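PDB 5NNP: N-terminal acetyltransferase-like protein, which probably serves as the TPR-repeat auxiliary subunit of an N-terminal acetyltransferase A complex, holding the catalytic partner that acetylates protein N-termini. Local coordinates for residues R435-A449 and E459-A471. Sequence-based numbering, arbitrary orientation.
Sequences RSLDPKDRYINSKAA and EKALATMGLFTRA. With PO4 (phosphate ion), chain U.
Phe468, just beyond helix 458-465, lies flat against the start of helix 442-454: Arg442 CA stands 4.0 Å from the ring centroid and 22° off its normal, a CH-pi contact. Arg442 is extended from CG to NE and runs back past the ring, its guanidinium plane only 13° from the ring plane and one face over Phe468 CB. Asn445 CG meets Phe468 CD1 obliquely at 3.6 Å. Replacing Phe468 by an alanine would probably uncover the Arg442 aliphatic chain and leave a gap beside Asn445, the guanidinium still tied by outside partners. Asn445 ND2 donates almost straight to Thr464 O (3.0 Å), Leu467 N from the opposite face, so two bonds grip one backbone oxygen. Thr464 enters as a knob among Arg435, Asn445, Ala448 and Ala449; its OG1 is hydrogen-bonded to Gln452 OE1. Ala449 CB meets Met465 SD at 3.6 Å. Arg442 NH1 hydrogen-bonds, and the Asp441 carboxylate salt-bridges, the chain of another protein, whose apolar side chain packs on Phe468. The axes of 442-449 and 459-465, 8.8 Å apart at 172°, define an antiparallel hairpin consistent with this TPR-clan family's alpha-solenoid, with helix 487-499 packing on Met465 and Ser446 and helix 476-483 on Met465 and Thr469.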
loop_
_atom_site.group_PDB
_atom_site.type_symbol
_atom_site.label_atom_id
_atom_site.label_comp_id
_atom_site.label_asym_id
_atom_site.label_seq_id
_atom_site.Cartn_x
_atom_site.Cartn_y
_atom_site.Cartn_z
ATOM N N ARG A 435 24.102 10.050 13.338
ATOM C CA ARG A 435 23.035 9.584 14.220
ATOM C C ARG A 435 23.259 10.093 15.637
ATOM O O ARG A 435 22.353 10.617 16.275
ATOM C CB ARG A 435 22.976 8.061 14.223
ATOM C CG ARG A 435 21.673 7.497 14.709
ATOM C CD ARG A 435 21.887 6.154 15.377
ATOM N NE ARG A 435 22.411 6.350 16.721
ATOM C CZ ARG A 435 23.700 6.368 17.005
ATOM N NH1 ARG A 435 24.576 6.181 16.029
ATOM N NH2 ARG A 435 24.105 6.565 18.252
ATOM N N SER A 436 24.495 9.956 16.109
ATOM C CA SER A 436 24.813 10.292 17.478
ATOM C C SER A 436 24.549 11.771 17.793
ATOM O O SER A 436 24.454 12.141 18.956
ATOM C CB SER A 436 26.263 9.907 17.795
ATOM O OG SER A 436 27.224 10.759 17.181
ATOM N N LEU A 437 24.392 12.592 16.752
ATOM C CA LEU A 437 24.091 14.021 16.898
ATOM C C LEU A 437 22.596 14.345 17.079
ATOM O O LEU A 437 22.239 15.422 17.554
ATOM C CB LEU A 437 24.634 14.782 15.683
ATOM C CG LEU A 437 26.166 14.786 15.567
ATOM C CD1 LEU A 437 26.673 15.571 14.348
ATOM C CD2 LEU A 437 26.786 15.321 16.844
ATOM N N ASP A 438 21.722 13.430 16.667
ATOM C CA ASP A 438 20.292 13.570 16.928
ATOM C C ASP A 438 19.790 12.202 17.370
ATOM O O ASP A 438 19.163 11.474 16.594
ATOM C CB ASP A 438 19.536 14.079 15.689
ATOM C CG ASP A 438 18.225 14.795 16.040
ATOM O OD1 ASP A 438 17.730 14.674 17.185
ATOM O OD2 ASP A 438 17.673 15.485 15.150
ATOM N N PRO A 439 20.083 11.830 18.624
ATOM C CA PRO A 439 19.680 10.492 19.068
ATOM C C PRO A 439 18.142 10.349 19.220
ATOM O O PRO A 439 17.658 9.236 19.389
ATOM C CB PRO A 439 20.391 10.358 20.415
ATOM C CG PRO A 439 20.480 11.744 20.937
ATOM C CD PRO A 439 20.594 12.655 19.744
ATOM N N LYS A 440 17.398 11.452 19.153
ATOM C CA LYS A 440 15.934 11.404 19.286
ATOM C C LYS A 440 15.190 11.175 17.964
ATOM O O LYS A 440 13.980 10.998 17.961
ATOM C CB LYS A 440 15.400 12.697 19.932
ATOM C CG LYS A 440 15.459 12.694 21.446
ATOM C CD LYS A 440 14.876 13.955 22.035
ATOM C CE LYS A 440 14.549 13.769 23.518
ATOM N NZ LYS A 440 15.740 13.918 24.402
ATOM N N ASP A 441 15.918 11.168 16.855
ATOM C CA ASP A 441 15.319 11.131 15.528
ATOM C C ASP A 441 15.474 9.778 14.850
ATOM O O ASP A 441 16.595 9.324 14.611
ATOM C CB ASP A 441 15.959 12.209 14.680
ATOM C CG ASP A 441 15.406 12.262 13.285
ATOM O OD1 ASP A 441 14.223 12.652 13.148
ATOM O OD2 ASP A 441 16.173 11.964 12.335
ATOM N N ARG A 442 14.366 9.120 14.526
ATOM C CA ARG A 442 14.475 7.749 14.029
ATOM C C ARG A 442 15.002 7.662 12.588
ATOM O O ARG A 442 15.649 6.678 12.223
ATOM C CB ARG A 442 13.137 7.015 14.130
ATOM C CG ARG A 442 13.299 5.498 13.956
ATOM C CD ARG A 442 12.030 4.709 14.199
ATOM N NE ARG A 442 12.326 3.284 14.325
ATOM C CZ ARG A 442 11.422 2.339 14.576
ATOM N NH1 ARG A 442 10.145 2.650 14.754
ATOM N NH2 ARG A 442 11.801 1.075 14.677
ATOM N N TYR A 443 14.738 8.684 11.778
ATOM C CA TYR A 443 15.178 8.661 10.391
ATOM C C TYR A 443 16.667 8.472 10.288
ATOM O O TYR A 443 17.122 7.645 9.520
ATOM C CB TYR A 443 14.796 9.941 9.652
ATOM C CG TYR A 443 15.239 9.910 8.202
ATOM C CD1 TYR A 443 16.552 10.220 7.853
ATOM C CD2 TYR A 443 14.359 9.533 7.194
ATOM C CE1 TYR A 443 16.974 10.171 6.549
ATOM C CE2 TYR A 443 14.769 9.483 5.891
ATOM C CZ TYR A 443 16.081 9.812 5.568
ATOM O OH TYR A 443 16.497 9.774 4.255
ATOM N N ILE A 444 17.432 9.250 11.048
ATOM C CA ILE A 444 18.875 9.113 10.997
ATOM C C ILE A 444 19.287 7.783 11.648
ATOM O O ILE A 444 20.256 7.163 11.236
ATOM C CB ILE A 444 19.607 10.329 11.661
ATOM C CG1 ILE A 444 21.093 10.321 11.282
ATOM C CG2 ILE A 444 19.417 10.382 13.184
ATOM C CD1 ILE A 444 21.323 10.250 9.760
ATOM N N ASN A 445 18.528 7.315 12.632
ATOM C CA ASN A 445 18.832 6.012 13.204
ATOM C C ASN A 445 18.681 4.918 12.148
ATOM O O ASN A 445 19.527 4.025 12.041
ATOM C CB ASN A 445 17.940 5.718 14.409
ATOM C CG ASN A 445 18.221 4.350 15.032
ATOM O OD1 ASN A 445 17.708 3.336 14.569
ATOM N ND2 ASN A 445 19.027 4.326 16.093
ATOM N N SER A 446 17.615 5.007 11.350
ATOM C CA SER A 446 17.358 4.031 10.289
ATOM C C SER A 446 18.441 4.045 9.205
ATOM O O SER A 446 18.816 3.001 8.681
ATOM C CB SER A 446 15.987 4.280 9.653
ATOM O OG SER A 446 14.950 4.177 10.615
ATOM N N LYS A 447 18.925 5.229 8.865
ATOM C CA LYS A 447 20.008 5.375 7.904
ATOM C C LYS A 447 21.296 4.691 8.369
ATOM O O LYS A 447 21.985 4.011 7.597
ATOM C CB LYS A 447 20.272 6.851 7.659
ATOM C CG LYS A 447 19.607 7.380 6.439
ATOM C CD LYS A 447 20.325 6.892 5.212
ATOM C CE LYS A 447 19.570 7.300 3.965
ATOM N NZ LYS A 447 18.340 6.475 3.767
ATOM N N ALA A 448 21.617 4.877 9.641
ATOM C CA ALA A 448 22.850 4.324 10.177
ATOM C C ALA A 448 22.780 2.801 10.139
ATOM O O ALA A 448 23.694 2.139 9.646
ATOM C CB ALA A 448 23.106 4.839 11.606
ATOM N N ALA A 449 21.679 2.246 10.629
ATOM C CA ALA A 449 21.477 0.800 10.566
ATOM C C ALA A 449 21.608 0.253 9.136
ATOM O O ALA A 449 22.211 -0.793 8.919
ATOM C CB ALA A 449 20.125 0.437 11.141
ATOM N N GLU A 459 24.719 -7.623 13.197
ATOM C CA GLU A 459 24.500 -7.617 14.630
ATOM C C GLU A 459 24.601 -6.190 15.186
ATOM O O GLU A 459 23.840 -5.808 16.086
ATOM C CB GLU A 459 25.483 -8.578 15.308
ATOM C CG GLU A 459 26.794 -8.712 14.581
ATOM C CD GLU A 459 26.838 -9.880 13.617
ATOM O OE1 GLU A 459 27.047 -9.635 12.413
ATOM O OE2 GLU A 459 26.705 -11.040 14.058
ATOM N N LYS A 460 25.513 -5.397 14.626
ATOM C CA LYS A 460 25.595 -3.981 14.966
ATOM C C LYS A 460 24.353 -3.235 14.503
ATOM O O LYS A 460 23.756 -2.481 15.280
ATOM C CB LYS A 460 26.835 -3.351 14.353
ATOM C CG LYS A 460 27.200 -1.960 14.868
ATOM C CD LYS A 460 28.462 -1.509 14.144
ATOM C CE LYS A 460 29.356 -0.607 14.952
ATOM N NZ LYS A 460 30.675 -0.597 14.265
ATOM N N ALA A 461 23.953 -3.441 13.244
ATOM C CA ALA A 461 22.795 -2.721 12.706
ATOM C C ALA A 461 21.559 -2.976 13.564
ATOM O O ALA A 461 20.801 -2.052 13.860
ATOM C CB ALA A 461 22.531 -3.113 11.268
ATOM N N LEU A 462 21.377 -4.230 13.977
ATOM C CA LEU A 462 20.250 -4.615 14.814
ATOM C C LEU A 462 20.293 -3.911 16.181
ATOM O O LEU A 462 19.257 -3.611 16.769
ATOM C CB LEU A 462 20.229 -6.137 14.995
ATOM C CG LEU A 462 19.002 -6.772 15.670
ATOM C CD1 LEU A 462 17.716 -6.329 15.008
ATOM C CD2 LEU A 462 19.082 -8.299 15.687
ATOM N N ALA A 463 21.491 -3.638 16.690
ATOM C CA ALA A 463 21.587 -2.996 17.995
ATOM C C ALA A 463 21.301 -1.499 17.878
ATOM O O ALA A 463 20.825 -0.869 18.823
ATOM C CB ALA A 463 22.942 -3.240 18.611
ATOM N N THR A 464 21.594 -0.937 16.713
ATOM C CA THR A 464 21.239 0.444 16.423
ATOM C C THR A 464 19.712 0.595 16.412
ATOM O O THR A 464 19.146 1.519 17.009
ATOM C CB THR A 464 21.817 0.886 15.069
ATOM O OG1 THR A 464 23.232 0.664 15.047
ATOM C CG2 THR A 464 21.510 2.356 14.784
ATOM N N MET A 465 19.045 -0.327 15.726
ATOM C CA MET A 465 17.598 -0.282 15.646
ATOM C C MET A 465 16.999 -0.493 17.037
ATOM O O MET A 465 15.928 0.034 17.339
ATOM C CB MET A 465 17.079 -1.324 14.660
ATOM C CG MET A 465 17.554 -1.123 13.235
ATOM S SD MET A 465 16.690 0.138 12.265
ATOM C CE MET A 465 15.074 -0.619 12.073
ATOM N N GLY A 466 17.705 -1.252 17.872
ATOM C CA GLY A 466 17.296 -1.486 19.244
ATOM C C GLY A 466 17.112 -0.200 20.035
ATOM O O GLY A 466 16.384 -0.175 21.031
ATOM N N LEU A 467 17.753 0.882 19.591
ATOM C CA LEU A 467 17.564 2.168 20.247
ATOM C C LEU A 467 16.121 2.704 20.096
ATOM O O LEU A 467 15.695 3.564 20.867
ATOM C CB LEU A 467 18.564 3.188 19.714
ATOM C CG LEU A 467 19.972 3.270 20.346
ATOM C CD1 LEU A 467 20.358 2.006 21.104
ATOM C CD2 LEU A 467 21.010 3.602 19.282
ATOM N N PHE A 468 15.364 2.189 19.125
ATOM C CA PHE A 468 13.995 2.669 18.896
ATOM C C PHE A 468 12.888 1.612 18.954
ATOM O O PHE A 468 11.720 1.971 18.910
ATOM C CB PHE A 468 13.918 3.402 17.559
ATOM C CG PHE A 468 14.459 4.802 17.616
ATOM C CD1 PHE A 468 15.824 5.028 17.607
ATOM C CD2 PHE A 468 13.600 5.892 17.699
ATOM C CE1 PHE A 468 16.336 6.324 17.667
ATOM C CE2 PHE A 468 14.089 7.180 17.765
ATOM C CZ PHE A 468 15.464 7.404 17.757
ATOM N N THR A 469 13.242 0.331 19.079
ATOM C CA THR A 469 12.255 -0.751 19.217
ATOM C C THR A 469 11.819 -0.891 20.667
ATOM O O THR A 469 12.607 -0.616 21.564
ATOM C CB THR A 469 12.811 -2.105 18.726
ATOM O OG1 THR A 469 13.954 -2.469 19.513
ATOM C CG2 THR A 469 13.180 -2.043 17.255
ATOM N N ARG A 470 10.579 -1.321 20.900
ATOM C CA ARG A 470 10.054 -1.385 22.269
ATOM C C ARG A 470 10.938 -2.273 23.135
ATOM O O ARG A 470 11.333 -3.356 22.715
ATOM C CB ARG A 470 8.593 -1.862 22.282
ATOM C CG ARG A 470 7.647 -0.808 21.711
ATOM C CD ARG A 470 6.156 -1.150 21.855
ATOM N NE ARG A 470 5.704 -2.179 20.915
ATOM C CZ ARG A 470 5.513 -1.996 19.607
ATOM N NH1 ARG A 470 5.747 -0.819 19.041
ATOM N NH2 ARG A 470 5.096 -3.008 18.855
ATOM N N ALA A 471 11.247 -1.787 24.336
ATOM C CA ALA A 471 12.362 -2.302 25.119
ATOM C C ALA A 471 12.241 -3.764 25.542
ATOM O O ALA A 471 13.111 -4.588 25.232
ATOM C CB ALA A 471 12.560 -1.433 26.341
HETATM P P PO4 U . 20.806 6.403 0.742
HETATM O O1 PO4 U . 22.218 6.500 1.262
HETATM O O2 PO4 U . 20.863 5.989 -0.712
HETATM O O3 PO4 U . 20.022 5.368 1.520
HETATM O O4 PO4 U . 20.135 7.749 0.893
HETATM O O HOH W 1 14.241 0.702 14.990
#